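Local structure of conserved domain protein (Streptococcus pneumoniae, 4IAJ) at residues I9-A14 with G60-I65; V21-Y26 with E30-A35; L56-H59 with D64-F67. The protein is of unknown function and belongs to the DUF4649 family; its small chain packs two helices against an antiparallel sheet. All blocks are in the same frame, centred on the assembly; numbering follows the deposited sequence.

Contact 1: residues I9-A14 with G60-I65; sequences ITYIDA and GTYGDI. With EDO (1,2-ethanediol), chain P.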
ATOM      1  N   ILE B   9      -2.741  17.916  16.953  1.00 23.93           N
ATOM      2  CA  ILE B   9      -3.354  16.600  17.036  1.00 26.32           C
ATOM      3  C   ILE B   9      -2.442  15.676  17.832  1.00 26.17           C
ATOM      4  O   ILE B   9      -1.260  15.558  17.526  1.00 26.49           O
ATOM      5  CB  ILE B   9      -3.589  15.977  15.655  1.00 24.92           C
ATOM      6  CG1 ILE B   9      -4.415  16.908  14.751  1.00 25.00           C
ATOM      7  CG2 ILE B   9      -4.277  14.631  15.802  1.00 25.26           C
ATOM      8  CD1 ILE B   9      -4.419  16.478  13.291  1.00 25.34           C
ATOM      9  N   THR B  10      -2.986  15.024  18.855  1.00 25.76           N
ATOM     10  CA  THR B  10      -2.209  14.063  19.612  1.00 25.32           C
ATOM     11  C   THR B  10      -2.865  12.698  19.438  1.00 22.84           C
ATOM     12  O   THR B  10      -4.074  12.557  19.547  1.00 22.27           O
ATOM     13  CB  THR B  10      -2.089  14.441  21.091  1.00 27.55           C
ATOM     14  OG1 THR B  10      -1.377  15.680  21.227  1.00 28.75           O
ATOM     15  CG2 THR B  10      -1.326  13.381  21.839  1.00 27.44           C
ATOM     16  N   TYR B  11      -2.056  11.704  19.115  1.00 22.49           N
ATOM     17  CA  TYR B  11      -2.558  10.358  18.878  1.00 20.71           C
ATOM     18  C   TYR B  11      -1.632   9.354  19.526  1.00 21.11           C
ATOM     19  O   TYR B  11      -0.526   9.698  19.963  1.00 21.02           O
ATOM     20  CB  TYR B  11      -2.727  10.101  17.381  1.00 21.40           C
ATOM     21  CG  TYR B  11      -1.476  10.251  16.584  1.00 20.92           C
ATOM     22  CD1 TYR B  11      -0.546   9.228  16.506  1.00 22.05           C
ATOM     23  CD2 TYR B  11      -1.222  11.421  15.905  1.00 24.07           C
ATOM     24  CE1 TYR B  11       0.620   9.380  15.762  1.00 25.92           C
ATOM     25  CE2 TYR B  11      -0.079  11.578  15.163  1.00 24.96           C
ATOM     26  CZ  TYR B  11       0.843  10.572  15.101  1.00 25.27           C
ATOM     27  OH  TYR B  11       1.974  10.780  14.354  1.00 29.54           O
ATOM     28  N   ILE B  12      -2.109   8.121  19.626  1.00 23.03           N
ATOM     29  CA  ILE B  12      -1.364   7.037  20.271  1.00 25.01           C
ATOM     30  C   ILE B  12      -0.947   6.073  19.202  1.00 22.16           C
ATOM     31  O   ILE B  12      -1.807   5.547  18.503  1.00 20.46           O
ATOM     32  CB  ILE B  12      -2.207   6.249  21.292  1.00 28.15           C
ATOM     33  CG1 ILE B  12      -2.999   7.198  22.203  1.00 33.48           C
ATOM     34  CG2 ILE B  12      -1.316   5.310  22.101  1.00 27.94           C
ATOM     35  CD1 ILE B  12      -2.150   8.119  23.041  1.00 36.91           C
ATOM     36  N   ASP B  13       0.354   5.821  19.080  1.00 22.14           N
ATOM     37  CA  ASP B  13       0.851   4.943  18.023  1.00 23.14           C
ATOM     38  C   ASP B  13       0.891   3.500  18.515  1.00 23.84           C
ATOM     39  O   ASP B  13       0.456   3.208  19.644  1.00 23.54           O
ATOM     40  CB  ASP B  13       2.219   5.439  17.483  1.00 26.39           C
ATOM     41  CG  ASP B  13       3.354   5.290  18.460  1.00 25.72           C
ATOM     42  OD1 ASP B  13       3.266   4.528  19.456  1.00 27.01           O
ATOM     43  OD2 ASP B  13       4.377   5.974  18.222  1.00 27.94           O
ATOM     44  N   ALA B  14       1.415   2.607  17.685  1.00 22.96           N
ATOM     45  CA  ALA B  14       1.383   1.176  17.974  1.00 25.80           C
ATOM     46  C   ALA B  14       2.343   0.766  19.104  1.00 27.35           C
ATOM     47  O   ALA B  14       2.224  -0.330  19.650  1.00 29.43           O
ATOM     48  CB  ALA B  14       1.672   0.387  16.706  1.00 25.92           C
ATOM     49  N   GLY B  60     -12.323   9.322  17.270  1.00 30.83           N
ATOM     50  CA  GLY B  60     -12.095   8.689  15.997  1.00 24.40           C
ATOM     51  C   GLY B  60     -10.619   8.606  15.712  1.00 25.39           C
ATOM     52  O   GLY B  60      -9.781   8.913  16.585  1.00 23.43           O
ATOM     53  N   THR B  61     -10.326   8.155  14.496  1.00 23.64           N
ATOM     54  CA  THR B  61      -8.970   7.965  14.022  1.00 22.44           C
ATOM     55  C   THR B  61      -8.418   9.253  13.462  1.00 20.33           C
ATOM     56  O   THR B  61      -9.166  10.191  13.137  1.00 19.96           O
ATOM     57  CB  THR B  61      -8.898   6.932  12.885  1.00 24.08           C
ATOM     58  OG1 THR B  61      -9.737   7.364  11.808  1.00 27.23           O
ATOM     59  CG2 THR B  61      -9.352   5.577  13.347  1.00 26.48           C
ATOM     60  N   TYR B  62      -7.093   9.286  13.332  1.00 17.88           N
ATOM     61  CA  TYR B  62      -6.416  10.413  12.737  1.00 18.19           C
ATOM     62  C   TYR B  62      -6.923  10.605  11.315  1.00 19.80           C
ATOM     63  O   TYR B  62      -7.197  11.712  10.908  1.00 21.31           O
ATOM     64  CB  TYR B  62      -4.903  10.185  12.731  1.00 18.88           C
ATOM     65  CG  TYR B  62      -4.101  11.347  12.196  1.00 20.72           C
ATOM     66  CD1 TYR B  62      -3.981  11.556  10.815  1.00 19.49           C
ATOM     67  CD2 TYR B  62      -3.470  12.240  13.050  1.00 21.40           C
ATOM     68  CE1 TYR B  62      -3.269  12.623  10.316  1.00 21.49           C
ATOM     69  CE2 TYR B  62      -2.745  13.310  12.548  1.00 23.06           C
ATOM     70  CZ  TYR B  62      -2.647  13.485  11.177  1.00 23.84           C
ATOM     71  OH  TYR B  62      -1.939  14.552  10.679  1.00 27.17           O
ATOM     72  N   GLY B  63      -7.057   9.509  10.581  1.00 21.93           N
ATOM     73  CA  GLY B  63      -7.488   9.543   9.188  1.00 22.77           C
ATOM     74  C   GLY B  63      -8.844  10.167   8.960  1.00 25.02           C
ATOM     75  O   GLY B  63      -9.069  10.735   7.922  1.00 24.42           O
ATOM     76  N   ASP B  64      -9.735  10.083   9.945  1.00 22.62           N
ATOM     77  CA  ASP B  64     -11.087  10.652   9.812  1.00 23.36           C
ATOM     78  C   ASP B  64     -11.219  12.114  10.249  1.00 24.07           C
ATOM     79  O   ASP B  64     -12.314  12.696  10.162  1.00 26.49           O
ATOM     80  CB  ASP B  64     -12.079   9.816  10.625  1.00 25.49           C
ATOM     81  CG  ASP B  64     -12.469   8.542   9.937  1.00 29.66           C
ATOM     82  OD1 ASP B  64     -12.340   8.455   8.697  1.00 31.20           O
ATOM     83  OD2 ASP B  64     -12.946   7.627  10.634  1.00 32.00           O
ATOM     84  N   ILE B  65     -10.133  12.721  10.709  1.00 22.44           N
ATOM     85  CA  ILE B  65     -10.180  14.134  11.106  1.00 22.58           C
ATOM     86  C   ILE B  65     -10.521  15.074   9.961  1.00 23.96           C
ATOM     87  O   ILE B  65     -11.358  15.963  10.120  1.00 22.49           O
ATOM     88  CB  ILE B  65      -8.874  14.620  11.748  1.00 22.12           C
ATOM     89  CG1 ILE B  65      -8.623  13.891  13.064  1.00 23.32           C
ATOM     90  CG2 ILE B  65      -8.967  16.125  12.029  1.00 22.25           C
ATOM     91  CD1 ILE B  65      -7.258  14.179  13.658  1.00 25.78           C
TER
HETATM   92  C1  EDO P 203      -8.472   5.177   8.712  1.00 40.29           C
HETATM   93  O1  EDO P 203      -9.331   6.088   9.410  1.00 31.48           O
HETATM   94  C2  EDO P 203      -8.128   5.643   7.297  1.00 38.88           C
HETATM   95  O2  EDO P 203      -8.473   7.017   7.052  1.00 34.74           O
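With CG2 anti to the backbone N and CG1 beside that N (chi1 -55°), Ile9 sends both of its branches from the strand toward Tyr62 and Ile65, while Tyr62, its own CG anti to N (chi1 -177°), swings its ring down to the strand from the loop ahead of helix 65-71. The ring's CD2-CE2 side then lies between two neighbours that are two residues apart on the strand. On one of them, Ile9 crosses Tyr62 at about a right angle: CD1 comes to 3.7 Å from Tyr62 CE2, and Ile9 CG2 reaches Tyr62 CD2 at the same separation. Tyr11 supplies the second, its CD2 3.7 Å from Tyr62 CD2; the centroids of the Tyr11 and Tyr62 rings are 5.5 Å apart and their planes 81° apart, an oblique pairing. Ile65, at the start of the helix, completes the cluster by meeting Ile9 tip to tip, CD1 to CD1 at 3.7 Å. Phe29 of helix 26-35 touches both isoleucines, so this is core where helices and sheet meet. On the far side of the loop, Thr61 OG1 accepts a 3.3 Å bond from Asp64 N in an ST motif and shares a 2.7 Å hydrogen bond with O1 of a 1,2-ethanediol, probably from the crystallisation liquor. The loop's Thr61 thus turns its polar group away from the strand, and the two segments touch through hydrocarbon and ring carbons, consistent with an interface held mainly by apolar burial.

Contact 2: residues V21-Y26 with E30-A35; sequences VTFESY and ERSQQA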
ATOM      1  N   VAL B  21       1.382  16.208  16.471  1.00 30.46           N
ATOM      2  CA  VAL B  21       1.717  16.956  15.255  1.00 31.69           C
ATOM      3  C   VAL B  21       0.931  18.252  15.272  1.00 30.55           C
ATOM      4  O   VAL B  21      -0.148  18.308  15.850  1.00 28.63           O
ATOM      5  CB  VAL B  21       1.447  16.179  13.951  1.00 30.62           C
ATOM      6  CG1 VAL B  21       2.390  14.991  13.855  1.00 34.36           C
ATOM      7  CG2 VAL B  21      -0.000  15.707  13.845  1.00 29.65           C
ATOM      8  N   THR B  22       1.493  19.288  14.652  1.00 29.46           N
ATOM      9  CA  THR B  22       0.873  20.602  14.634  1.00 28.81           C
ATOM     10  C   THR B  22       0.846  21.160  13.215  1.00 30.97           C
ATOM     11  O   THR B  22       1.706  20.840  12.383  1.00 31.35           O
ATOM     12  CB  THR B  22       1.611  21.613  15.547  1.00 32.23           C
ATOM     13  OG1 THR B  22       2.928  21.850  15.050  1.00 33.23           O
ATOM     14  CG2 THR B  22       1.724  21.093  16.963  1.00 34.93           C
ATOM     15  N   PHE B  23      -0.152  21.995  12.954  1.00 28.68           N
ATOM     16  CA  PHE B  23      -0.264  22.685  11.689  1.00 31.67           C
ATOM     17  C   PHE B  23      -0.496  24.144  12.001  1.00 29.81           C
ATOM     18  O   PHE B  23      -1.344  24.481  12.831  1.00 30.15           O
ATOM     19  CB  PHE B  23      -1.367  22.046  10.826  1.00 31.23           C
ATOM     20  CG  PHE B  23      -1.128  20.581  10.561  1.00 30.76           C
ATOM     21  CD1 PHE B  23      -0.357  20.171   9.481  1.00 30.08           C
ATOM     22  CD2 PHE B  23      -1.619  19.618  11.435  1.00 31.45           C
ATOM     23  CE1 PHE B  23      -0.114  18.834   9.261  1.00 33.58           C
ATOM     24  CE2 PHE B  23      -1.372  18.272  11.222  1.00 30.77           C
ATOM     25  CZ  PHE B  23      -0.626  17.877  10.136  1.00 31.18           C
ATOM     26  N   GLU B  24       0.320  25.000  11.386  1.00 31.62           N
ATOM     27  CA  GLU B  24       0.262  26.432  11.639  1.00 35.28           C
ATOM     28  C   GLU B  24      -1.054  26.985  11.118  1.00 35.93           C
ATOM     29  O   GLU B  24      -1.691  27.796  11.781  1.00 35.72           O
ATOM     30  CB  GLU B  24       1.444  27.167  11.003  1.00 38.03           C
ATOM     31  CG  GLU B  24       1.531  28.642  11.415  1.00 45.25           C
ATOM     32  CD  GLU B  24       2.810  29.333  10.946  1.00 49.18           C
ATOM     33  OE1 GLU B  24       3.824  28.641  10.687  1.00 53.35           O
ATOM     34  OE2 GLU B  24       2.806  30.578  10.854  1.00 52.14           O
ATOM     35  N   SER B  25      -1.476  26.512   9.951  1.00 38.28           N
ATOM     36  CA  SER B  25      -2.768  26.886   9.392  1.00 38.67           C
ATOM     37  C   SER B  25      -3.605  25.671   8.985  1.00 36.82           C
ATOM     38  O   SER B  25      -3.106  24.543   8.856  1.00 34.33           O
ATOM     39  CB  SER B  25      -2.565  27.807   8.179  1.00 40.26           C
ATOM     40  OG  SER B  25      -2.065  27.083   7.067  1.00 38.35           O
ATOM     41  N   TYR B  26      -4.890  25.924   8.769  1.00 39.43           N
ATOM     42  CA  TYR B  26      -5.809  24.922   8.258  1.00 42.66           C
ATOM     43  C   TYR B  26      -5.363  24.437   6.880  1.00 41.94           C
ATOM     44  O   TYR B  26      -5.422  23.234   6.602  1.00 37.86           O
ATOM     45  CB  TYR B  26      -7.232  25.479   8.174  1.00 46.98           C
ATOM     46  CG  TYR B  26      -8.294  24.415   8.056  1.00 51.76           C
ATOM     47  CD1 TYR B  26      -8.659  23.893   6.820  1.00 54.54           C
ATOM     48  CD2 TYR B  26      -8.926  23.922   9.186  1.00 62.29           C
ATOM     49  CE1 TYR B  26      -9.630  22.913   6.718  1.00 60.55           C
ATOM     50  CE2 TYR B  26      -9.899  22.947   9.098  1.00 67.11           C
ATOM     51  CZ  TYR B  26     -10.249  22.444   7.865  1.00 63.96           C
ATOM     52  OH  TYR B  26     -11.226  21.479   7.798  1.00 59.33           O
ATOM     53  N   GLU B  30      -4.637  20.707   5.324  1.00 30.36           N
ATOM     54  CA  GLU B  30      -5.209  20.244   4.057  1.00 34.03           C
ATOM     55  C   GLU B  30      -4.130  19.802   3.072  1.00 31.90           C
ATOM     56  O   GLU B  30      -4.260  18.749   2.436  1.00 29.88           O
ATOM     57  CB  GLU B  30      -6.066  21.340   3.420  1.00 38.24           C
ATOM     58  CG  GLU B  30      -7.345  21.645   4.175  1.00 46.31           C
ATOM     59  CD  GLU B  30      -8.190  22.698   3.471  1.00 53.32           C
ATOM     60  OE1 GLU B  30      -7.634  23.761   3.108  1.00 52.15           O
ATOM     61  OE2 GLU B  30      -9.398  22.453   3.278  1.00 56.15           O
ATOM     62  N   ARG B  31      -3.077  20.610   2.944  1.00 30.85           N
ATOM     63  CA  ARG B  31      -1.925  20.251   2.137  1.00 32.65           C
ATOM     64  C   ARG B  31      -1.357  18.894   2.552  1.00 31.37           C
ATOM     65  O   ARG B  31      -1.028  18.087   1.681  1.00 27.93           O
ATOM     66  CB  ARG B  31      -0.803  21.297   2.236  1.00 36.95           C
ATOM     67  CG  ARG B  31      -0.653  22.188   1.017  1.00 48.52           C
ATOM     68  CD  ARG B  31       0.719  22.869   0.992  1.00 55.25           C
ATOM     69  NE  ARG B  31       0.897  23.782   2.124  1.00 59.05           N
ATOM     70  CZ  ARG B  31       0.355  24.997   2.216  1.00 59.44           C
ATOM     71  NH1 ARG B  31      -0.407  25.482   1.235  1.00 60.11           N
ATOM     72  NH2 ARG B  31       0.576  25.737   3.296  1.00 58.67           N
ATOM     73  N   SER B  32      -1.219  18.656   3.862  1.00 27.82           N
ATOM     74  CA  SER B  32      -0.668  17.374   4.349  1.00 28.95           C
ATOM     75  C   SER B  32      -1.588  16.201   3.994  1.00 30.05           C
ATOM     76  O   SER B  32      -1.110  15.099   3.663  1.00 29.98           O
ATOM     77  CB  SER B  32      -0.385  17.394   5.863  1.00 32.98           C
ATOM     78  OG  SER B  32      -1.571  17.251   6.644  1.00 41.07           O
ATOM     79  N   GLN B  33      -2.903  16.433   4.027  1.00 28.02           N
ATOM     80  CA  GLN B  33      -3.833  15.364   3.663  0.50 27.66           C
ATOM     81  C   GLN B  33      -3.737  15.032   2.169  1.00 28.93           C
ATOM     82  O   GLN B  33      -3.813  13.850   1.801  1.00 31.74           O
ATOM     83  CB  GLN B  33      -5.258  15.718   4.093  0.50 27.78           C
ATOM     84  CG  GLN B  33      -5.404  15.763   5.610  0.50 27.62           C
ATOM     85  CD  GLN B  33      -5.561  14.390   6.216  0.50 25.27           C
ATOM     86  OE1 GLN B  33      -6.467  13.652   5.850  0.50 28.97           O
ATOM     87  NE2 GLN B  33      -4.693  14.045   7.152  0.50 22.29           N
ATOM     88  N   GLN B  34      -3.517  16.035   1.324  1.00 25.94           N
ATOM     89  CA  GLN B  34      -3.371  15.807  -0.112  1.00 29.15           C
ATOM     90  C   GLN B  34      -2.026  15.150  -0.462  1.00 26.95           C
ATOM     91  O   GLN B  34      -1.920  14.389  -1.446  1.00 25.00           O
ATOM     92  CB  GLN B  34      -3.546  17.126  -0.887  1.00 32.45           C
ATOM     93  CG  GLN B  34      -3.548  16.959  -2.409  1.00 38.97           C
ATOM     94  CD  GLN B  34      -4.026  18.201  -3.164  1.00 43.01           C
ATOM     95  OE1 GLN B  34      -4.039  19.302  -2.622  1.00 43.48           O
ATOM     96  NE2 GLN B  34      -4.415  18.021  -4.431  1.00 42.55           N
ATOM     97  N   ALA B  35      -1.005  15.411   0.351  1.00 26.84           N
ATOM     98  CA  ALA B  35       0.357  14.965   0.007  1.00 28.53           C
ATOM     99  C   ALA B  35       0.589  13.468   0.263  1.00 24.89           C
ATOM    100  O   ALA B  35       1.393  12.860  -0.449  1.00 25.39           O
ATOM    101  CB  ALA B  35       1.408  15.810   0.732  1.00 27.87           C
TER
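The Tyr26 ring meets the Glu30 carboxylate at its edge: OE1 lies in the plane of the ring and OE2 close to it, with Glu30 OE2 3.5 Å from Tyr26 CE1 and the two planes 68° apart. The Phe23 ring is met obliquely, Ser32 OG approaching Phe23 CE1 at 3.4 Å, while Phe29 makes an edge-to-face pair with Phe23. Tyr26 has CG anti to its N (chi1 -163°), which lays the CD1-CE1 edge beside the Glu30 side chain one helical turn further on; Glu30 CG packs 3.6 Å from Tyr26 CE1. The backbones of the same two residues are joined by the first turn of helix 26-35, in which Glu30 N donates to Tyr26 O at 2.9 Å with an N-H...O angle of 166°. Just before it, Ser25 is the N-cap, its OG accepting from Asp28 N. Tyr26 and Glu30 are thus a pair within the helix's first turn, whereas Phe23 against Ser32 brings strand 18-23 and the helix together across their tight connection. Carboxylate oxygens at the rim of a tyrosine approach its C-H groups, which would probably be mildly favourable, and a bond to Phe29 O, back along the helix, satisfies the Ser32 hydroxyl that rests against Phe23.

Contact 3: residues L56-H59 with D64-F67; sequences LDYH and DIFF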
ATOM      1  N   LEU B  56     -11.531  20.094  20.658  1.00 37.62           N
ATOM      2  CA  LEU B  56     -12.789  19.614  20.100  1.00 34.83           C
ATOM      3  C   LEU B  56     -13.005  18.231  20.677  1.00 36.18           C
ATOM      4  O   LEU B  56     -12.054  17.482  20.893  1.00 43.16           O
ATOM      5  CB  LEU B  56     -12.766  19.598  18.573  1.00 34.29           C
ATOM      6  CG  LEU B  56     -12.360  20.907  17.893  1.00 35.20           C
ATOM      7  CD1 LEU B  56     -12.214  20.693  16.391  1.00 38.60           C
ATOM      8  CD2 LEU B  56     -13.366  22.003  18.198  1.00 40.28           C
ATOM      9  N   ASP B  57     -14.254  17.901  20.939  1.00 35.79           N
ATOM     10  CA  ASP B  57     -14.592  16.645  21.563  1.00 37.74           C
ATOM     11  C   ASP B  57     -14.691  15.578  20.471  1.00 35.06           C
ATOM     12  O   ASP B  57     -15.774  15.159  20.086  1.00 38.57           O
ATOM     13  CB  ASP B  57     -15.897  16.797  22.368  1.00 41.06           C
ATOM     14  CG  ASP B  57     -16.213  15.570  23.214  1.00 47.07           C
ATOM     15  OD1 ASP B  57     -15.263  14.881  23.638  1.00 40.74           O
ATOM     16  OD2 ASP B  57     -17.412  15.277  23.433  1.00 57.88           O
ATOM     17  N   TYR B  58     -13.530  15.128  19.992  1.00 37.24           N
ATOM     18  CA  TYR B  58     -13.447  14.234  18.827  1.00 32.04           C
ATOM     19  C   TYR B  58     -13.116  12.803  19.234  1.00 33.79           C
ATOM     20  O   TYR B  58     -12.247  12.554  20.066  1.00 32.08           O
ATOM     21  CB  TYR B  58     -12.419  14.764  17.816  1.00 29.10           C
ATOM     22  CG  TYR B  58     -12.170  13.838  16.655  1.00 26.98           C
ATOM     23  CD1 TYR B  58     -13.041  13.786  15.591  1.00 26.98           C
ATOM     24  CD2 TYR B  58     -11.050  13.021  16.620  1.00 26.24           C
ATOM     25  CE1 TYR B  58     -12.823  12.927  14.529  1.00 26.68           C
ATOM     26  CE2 TYR B  58     -10.819  12.166  15.561  1.00 25.09           C
ATOM     27  CZ  TYR B  58     -11.702  12.125  14.516  1.00 25.30           C
ATOM     28  OH  TYR B  58     -11.473  11.282  13.462  1.00 21.74           O
ATOM     29  N   HIS B  59     -13.837  11.864  18.650  1.00 33.88           N
ATOM     30  CA  HIS B  59     -13.638  10.466  18.936  1.00 35.55           C
ATOM     31  C   HIS B  59     -13.522   9.785  17.581  1.00 38.05           C
ATOM     32  O   HIS B  59     -14.492   9.707  16.809  1.00 38.55           O
ATOM     33  CB  HIS B  59     -14.802   9.902  19.755  1.00 41.74           C
ATOM     34  CG  HIS B  59     -15.260  10.813  20.856  1.00 43.38           C
ATOM     35  ND1 HIS B  59     -14.563  10.970  22.034  1.00 45.69           N
ATOM     36  CD2 HIS B  59     -16.332  11.634  20.943  1.00 45.43           C
ATOM     37  CE1 HIS B  59     -15.190  11.839  22.806  1.00 48.21           C
ATOM     38  NE2 HIS B  59     -16.271  12.253  22.170  1.00 48.16           N
ATOM     39  N   ASP B  64      -9.735  10.083   9.945  1.00 22.62           N
ATOM     40  CA  ASP B  64     -11.087  10.652   9.812  1.00 23.36           C
ATOM     41  C   ASP B  64     -11.219  12.114  10.249  1.00 24.07           C
ATOM     42  O   ASP B  64     -12.314  12.696  10.162  1.00 26.49           O
ATOM     43  CB  ASP B  64     -12.079   9.816  10.625  1.00 25.49           C
ATOM     44  CG  ASP B  64     -12.469   8.542   9.937  1.00 29.66           C
ATOM     45  OD1 ASP B  64     -12.340   8.455   8.697  1.00 31.20           O
ATOM     46  OD2 ASP B  64     -12.946   7.627  10.634  1.00 32.00           O
ATOM     47  N   ILE B  65     -10.133  12.721  10.709  1.00 22.44           N
ATOM     48  CA  ILE B  65     -10.180  14.134  11.106  1.00 22.58           C
ATOM     49  C   ILE B  65     -10.521  15.074   9.961  1.00 23.96           C
ATOM     50  O   ILE B  65     -11.358  15.963  10.120  1.00 22.49           O
ATOM     51  CB  ILE B  65      -8.874  14.620  11.748  1.00 22.12           C
ATOM     52  CG1 ILE B  65      -8.623  13.891  13.064  1.00 23.32           C
ATOM     53  CG2 ILE B  65      -8.967  16.125  12.029  1.00 22.25           C
ATOM     54  CD1 ILE B  65      -7.258  14.179  13.658  1.00 25.78           C
ATOM     55  N   PHE B  66      -9.902  14.864   8.803  1.00 23.49           N
ATOM     56  CA  PHE B  66     -10.149  15.721   7.643  1.00 27.19           C
ATOM     57  C   PHE B  66     -11.642  15.842   7.329  1.00 29.15           C
ATOM     58  O   PHE B  66     -12.155  16.934   7.144  1.00 24.07           O
ATOM     59  CB  PHE B  66      -9.368  15.194   6.423  1.00 28.58           C
ATOM     60  CG  PHE B  66      -9.504  16.042   5.194  1.00 32.68           C
ATOM     61  CD1 PHE B  66      -8.696  17.149   5.007  1.00 37.01           C
ATOM     62  CD2 PHE B  66     -10.423  15.723   4.211  1.00 37.93           C
ATOM     63  CE1 PHE B  66      -8.812  17.938   3.873  1.00 38.70           C
ATOM     64  CE2 PHE B  66     -10.542  16.504   3.076  1.00 42.76           C
ATOM     65  CZ  PHE B  66      -9.735  17.615   2.905  1.00 42.34           C
ATOM     66  N   PHE B  67     -12.345  14.719   7.287  1.00 27.72           N
ATOM     67  CA  PHE B  67     -13.771  14.736   6.960  1.00 29.31           C
ATOM     68  C   PHE B  67     -14.612  15.312   8.093  1.00 27.60           C
ATOM     69  O   PHE B  67     -15.529  16.085   7.845  1.00 30.91           O
ATOM     70  CB  PHE B  67     -14.223  13.325   6.591  1.00 30.85           C
ATOM     71  CG  PHE B  67     -13.513  12.796   5.382  1.00 37.46           C
ATOM     72  CD1 PHE B  67     -13.877  13.227   4.115  1.00 39.39           C
ATOM     73  CD2 PHE B  67     -12.412  11.950   5.513  1.00 43.70           C
ATOM     74  CE1 PHE B  67     -13.210  12.773   2.991  1.00 41.33           C
ATOM     75  CE2 PHE B  67     -11.733  11.494   4.386  1.00 43.97           C
ATOM     76  CZ  PHE B  67     -12.131  11.915   3.124  1.00 41.71           C
TER
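Tyr58 and Ile65 bring the two backbones nearest, 8.4 Å between their CA atoms, where the irregular chain after strand 54-56, with Asp57 at the centre of an inverse gamma turn, passes the first turn of helix 65-71. Tyr58 bridges that gap: with CG anti to the backbone N (chi1 174°), its ring extends to the helix start. There the ring and Ile65 meet obliquely, Tyr58 CE2 lying 3.7 Å from Ile65 CG1, the methylene that carries the CD1 methyl turned to Ile9. Further out, Tyr58 OH arrives beside the Asp64 methylene, 3.3 Å from Asp64 CB, and the ring and carboxylate planes stand 81° apart. The hydroxyl is hydrogen-bonded to Thr61 O, within the intervening loop; its 3.4 Å approach to Ile65 N has too poor an angle to count as a bond. Tyr68 sets its ring edge-to-face with that of Tyr58, and Asp64 OD1 is bonded to Gln34 NE2 of a neighbouring subunit. Tyr58 thus combines two roles in one buried side chain: its ring packs against the helix start, while its hydroxyl, through Thr61 O, ties Tyr58 to the loop three residues on and satisfies its buried polar end.

All three contacts lie within the one small domain and join its two helices, and the loop before the second, to the four-stranded antiparallel sheet. Contact 2 closes first along the chain and is nested inside the long loop closed by contact 1; contact 3 follows it and shares Asp64 and Ile65 with contact 1, their centres about 9 Å apart. Contacts 1 and 2, about 14 Å apart between centres, use neighbouring strands 7-12 and 18-23, and Tyr62 reaches from one into the other against Val21, Phe23 and Gln33. Contacts 2 and 3 lie on opposite sides of the chain's centre, yet Phe66 touches Glu30 and Gln33, and both contacts meet the same neighbouring subunit, so the two helices also form part of a subunit interface.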